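Local coordinates for protein hemoglobin subunit beta (Isurus oxyrinchus, PDB 3MKB) that binds heme and, as the beta subunit of a tetrameric shark hemoglobin, probably takes part in the storage and transport of oxygen, at residues E7-E10 with I11-F15; L104-L107 with K108-A111. All coordinates share one frame; numbering follows the deposited sequence.

Overall arrangement
Contact 1 (7-15) comes first along the chain and lies wholly on helix 5-17; contact 2 (104-111) follows much later, at the end of helix 93-108 and in the turn leading to helix 114-132. Their centres are about 14 Å apart, and the two meet directly. Lys108 NZ of contact 2 is 2.7 Å from Glu10 OE1 of contact 1 in a salt bridge, Thr14 OG1 probably shares the same ammonium group, and the methyls of Thr14 and Leu104 pack nearby. The first helix of this all-helical globin is thus tied to the end of helix 93-108, with the side chains of Ile11 and Leu104 each about 12 Å from a bound heme, while contact 2 also reaches the alpha subunit.

Contact 1: residues E7-E10 with I11-F15; sequences ERDE and IVKTF
Asp9 and Lys13, one turn apart on helix 5-17, are joined by a salt bridge of 2.7 Å between Asp9 OD1 and Lys13 NZ. The lysine chain bends at chi2 and again at chi4 (41°), bringing its ammonium group back to OD1, whose syn lone pair it takes. The chain stays close on the way, with Lys13 CG 3.2 Å from Asp9 OD1. Beneath this bridge the helical bond from Lys13 N to Asp9 O, 2.9 Å long, links the same two residues. Glu10 pairs with Thr14 through its backbone: Glu10 O accepts from Thr14 OG1 at 2.8 Å and from Thr14 N at 3.3 Å, the two donors arriving from opposite faces of the carbonyl plane. The carboxylate of Glu10 is turned to Lys108 and Trp120 instead. Ile11 faces inward, its CG1 lying 3.2 Å from Glu7 O while its side chain packs on Phe123 and Val65; Ile11 N donates an almost straight bond (172°) to that same oxygen. The chemistry divides the helix: an ion pair lies on its outer side, Ile11 is buried on the inner side, and a doubly gripped carbonyl holds the Thr14 hydroxyl near Lys108.

Contact 2: residues L104-L107 with K108-A111; sequences LAHL and KKVA
The His106 imidazole has the ammonium group of Lys109 beside it, lying obliquely to the ring with NZ 4.0 Å from His106 CD2; Phe116 of the alpha subunit also packs on this histidine. The lysine's hydrogen bond goes to the backbone: Lys109 NZ donates to His106 O at 2.8 Å, in the carbonyl plane and on a lone pair. A bend at chi2 (-53°) folds the chain back toward the helix, bringing Lys109 CD to 3.2 Å from the same oxygen. With only an alanine here, the His106 carbonyl would probably lose this donor, and the positive charge beside the ring would go with it. Lys109 N still bonds to Ala105 O at 2.7 Å, although its positive phi already takes the chain out of the helix. One residue earlier, Lys108 N makes the preceding helical bond, to Leu104 O, at 2.9 Å. The Lys108 chain runs alongside Leu104, CE to CD2 4.1 Å, and carries its NZ on to Glu10 and Thr14. The two lysines thus play different parts at this helix C-terminus: Lys109 supplies a positive charge that would probably interact favourably with the carbonyl end of the helix, while Lys108 sends its charge to a carboxylate on helix 5-17.

Contact 1: residues E7-E10 with I11-F15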
# COMPACT_ATOMS: atom_id res chain seq x y z
N GLU B 7 -5.11 15.82 -20.98
CA GLU B 7 -5.17 15.80 -19.49
C GLU B 7 -5.59 17.15 -18.94
O GLU B 7 -6.51 17.25 -18.12
CB GLU B 7 -3.82 15.41 -18.85
CG GLU B 7 -3.49 13.92 -19.08
CD GLU B 7 -2.04 13.55 -18.81
OE1 GLU B 7 -1.20 14.46 -18.64
OE2 GLU B 7 -1.73 12.32 -18.81
N ARG B 8 -4.93 18.21 -19.40
CA ARG B 8 -5.39 19.52 -18.98
C ARG B 8 -6.84 19.77 -19.31
O ARG B 8 -7.57 20.35 -18.50
CB ARG B 8 -4.57 20.61 -19.67
CG ARG B 8 -3.12 20.57 -19.32
CD ARG B 8 -2.37 21.64 -20.15
NE ARG B 8 -0.98 21.64 -19.75
CZ ARG B 8 -0.47 22.35 -18.75
NH1 ARG B 8 0.82 22.22 -18.47
NH2 ARG B 8 -1.22 23.16 -18.03
N ASP B 9 -7.25 19.39 -20.52
CA ASP B 9 -8.57 19.75 -21.00
C ASP B 9 -9.60 18.90 -20.25
O ASP B 9 -10.67 19.35 -19.84
CB ASP B 9 -8.69 19.53 -22.52
CG ASP B 9 -10.07 19.82 -23.03
OD1 ASP B 9 -10.45 21.01 -23.14
OD2 ASP B 9 -10.80 18.86 -23.35
N GLU B 10 -9.24 17.66 -20.02
CA GLU B 10 -10.22 16.76 -19.39
C GLU B 10 -10.54 17.30 -17.98
O GLU B 10 -11.69 17.45 -17.62
CB GLU B 10 -9.70 15.31 -19.34
CG GLU B 10 -10.45 14.46 -18.21
CD GLU B 10 -11.91 14.14 -18.56
OE1 GLU B 10 -12.69 13.64 -17.67
OE2 GLU B 10 -12.32 14.46 -19.71
N ILE B 11 -9.51 17.59 -17.21
CA ILE B 11 -9.66 18.18 -15.85
C ILE B 11 -10.33 19.53 -15.91
O ILE B 11 -11.27 19.81 -15.15
CB ILE B 11 -8.27 18.25 -15.08
CG1 ILE B 11 -7.56 16.86 -15.14
CG2 ILE B 11 -8.40 18.97 -13.61
CD1 ILE B 11 -6.11 16.89 -14.86
N VAL B 12 -9.86 20.39 -16.83
CA VAL B 12 -10.29 21.79 -16.78
C VAL B 12 -11.74 21.92 -17.15
O VAL B 12 -12.49 22.66 -16.50
CB VAL B 12 -9.44 22.70 -17.74
CG1 VAL B 12 -9.87 24.16 -17.58
CG2 VAL B 12 -8.02 22.60 -17.37
N LYS B 13 -12.14 21.20 -18.20
CA LYS B 13 -13.56 21.23 -18.67
C LYS B 13 -14.50 20.66 -17.62
O LYS B 13 -15.64 21.10 -17.49
CB LYS B 13 -13.74 20.52 -20.00
CG LYS B 13 -12.97 21.17 -21.25
CD LYS B 13 -13.51 22.60 -21.58
CE LYS B 13 -12.87 23.23 -22.86
NZ LYS B 13 -12.71 22.22 -24.02
N THR B 14 -14.05 19.61 -16.95
CA THR B 14 -14.85 19.00 -15.88
C THR B 14 -15.13 20.01 -14.74
O THR B 14 -16.30 20.23 -14.39
CB THR B 14 -14.22 17.72 -15.38
OG1 THR B 14 -14.14 16.76 -16.46
CG2 THR B 14 -15.10 17.07 -14.23
N PHE B 15 -14.09 20.70 -14.24
CA PHE B 15 -14.27 21.71 -13.21
C PHE B 15 -15.06 22.94 -13.68
O PHE B 15 -15.73 23.60 -12.90
CB PHE B 15 -12.91 22.11 -12.59
CG PHE B 15 -12.49 21.20 -11.45
CD1 PHE B 15 -11.90 19.97 -11.69
CD2 PHE B 15 -12.81 21.53 -10.14
CE1 PHE B 15 -11.57 19.13 -10.65
CE2 PHE B 15 -12.52 20.71 -9.11
CZ PHE B 15 -11.89 19.49 -9.37

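Contact 2: residues L104-L107 with K108-A111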
# COMPACT_ATOMS: atom_id res chain seq x y z
N LEU B 104 -16.86 10.69 -10.15
CA LEU B 104 -16.63 11.01 -11.60
C LEU B 104 -17.05 9.89 -12.59
O LEU B 104 -17.53 10.18 -13.66
CB LEU B 104 -15.16 11.39 -11.79
CG LEU B 104 -14.74 12.73 -11.13
CD1 LEU B 104 -13.18 12.79 -10.98
CD2 LEU B 104 -15.33 13.99 -11.91
N ALA B 105 -16.82 8.63 -12.23
CA ALA B 105 -17.32 7.45 -12.96
C ALA B 105 -18.86 7.45 -13.09
O ALA B 105 -19.44 7.23 -14.15
CB ALA B 105 -16.80 6.14 -12.28
N HIS B 106 -19.53 7.74 -11.98
CA HIS B 106 -20.98 7.79 -11.89
C HIS B 106 -21.53 8.93 -12.77
O HIS B 106 -22.61 8.83 -13.34
CB HIS B 106 -21.42 7.90 -10.39
CG HIS B 106 -22.22 6.71 -9.91
ND1 HIS B 106 -23.13 6.77 -8.88
CD2 HIS B 106 -22.35 5.47 -10.44
CE1 HIS B 106 -23.71 5.60 -8.73
NE2 HIS B 106 -23.25 4.79 -9.67
N LEU B 107 -20.77 10.03 -12.90
CA LEU B 107 -21.25 11.17 -13.71
C LEU B 107 -20.97 10.90 -15.17
O LEU B 107 -21.79 11.17 -16.09
CB LEU B 107 -20.49 12.43 -13.23
CG LEU B 107 -20.66 13.66 -14.10
CD1 LEU B 107 -22.09 14.20 -13.90
CD2 LEU B 107 -19.66 14.66 -13.60
N LYS B 108 -19.79 10.35 -15.42
CA LYS B 108 -19.29 10.30 -16.78
C LYS B 108 -19.60 9.00 -17.49
O LYS B 108 -19.42 8.89 -18.69
CB LYS B 108 -17.78 10.53 -16.78
CG LYS B 108 -17.44 11.95 -16.38
CD LYS B 108 -15.94 12.15 -16.45
CE LYS B 108 -15.51 13.56 -16.03
NZ LYS B 108 -15.24 14.42 -17.25
N LYS B 109 -19.96 7.96 -16.73
CA LYS B 109 -20.36 6.70 -17.37
C LYS B 109 -19.32 6.23 -18.40
O LYS B 109 -18.14 6.33 -18.15
CB LYS B 109 -21.77 6.80 -17.97
CG LYS B 109 -22.83 7.35 -17.04
CD LYS B 109 -22.91 6.61 -15.69
CE LYS B 109 -24.33 6.84 -15.09
NZ LYS B 109 -24.41 6.72 -13.60
N VAL B 110 -19.74 5.78 -19.57
CA VAL B 110 -18.76 5.22 -20.52
C VAL B 110 -17.71 6.21 -21.03
O VAL B 110 -16.75 5.82 -21.72
CB VAL B 110 -19.41 4.57 -21.74
CG1 VAL B 110 -20.25 3.31 -21.31
CG2 VAL B 110 -20.24 5.62 -22.58
N ALA B 111 -17.88 7.49 -20.71
CA ALA B 111 -16.87 8.50 -21.09
C ALA B 111 -15.69 8.38 -20.14
O ALA B 111 -14.55 8.79 -20.48
CB ALA B 111 -17.49 9.90 -21.01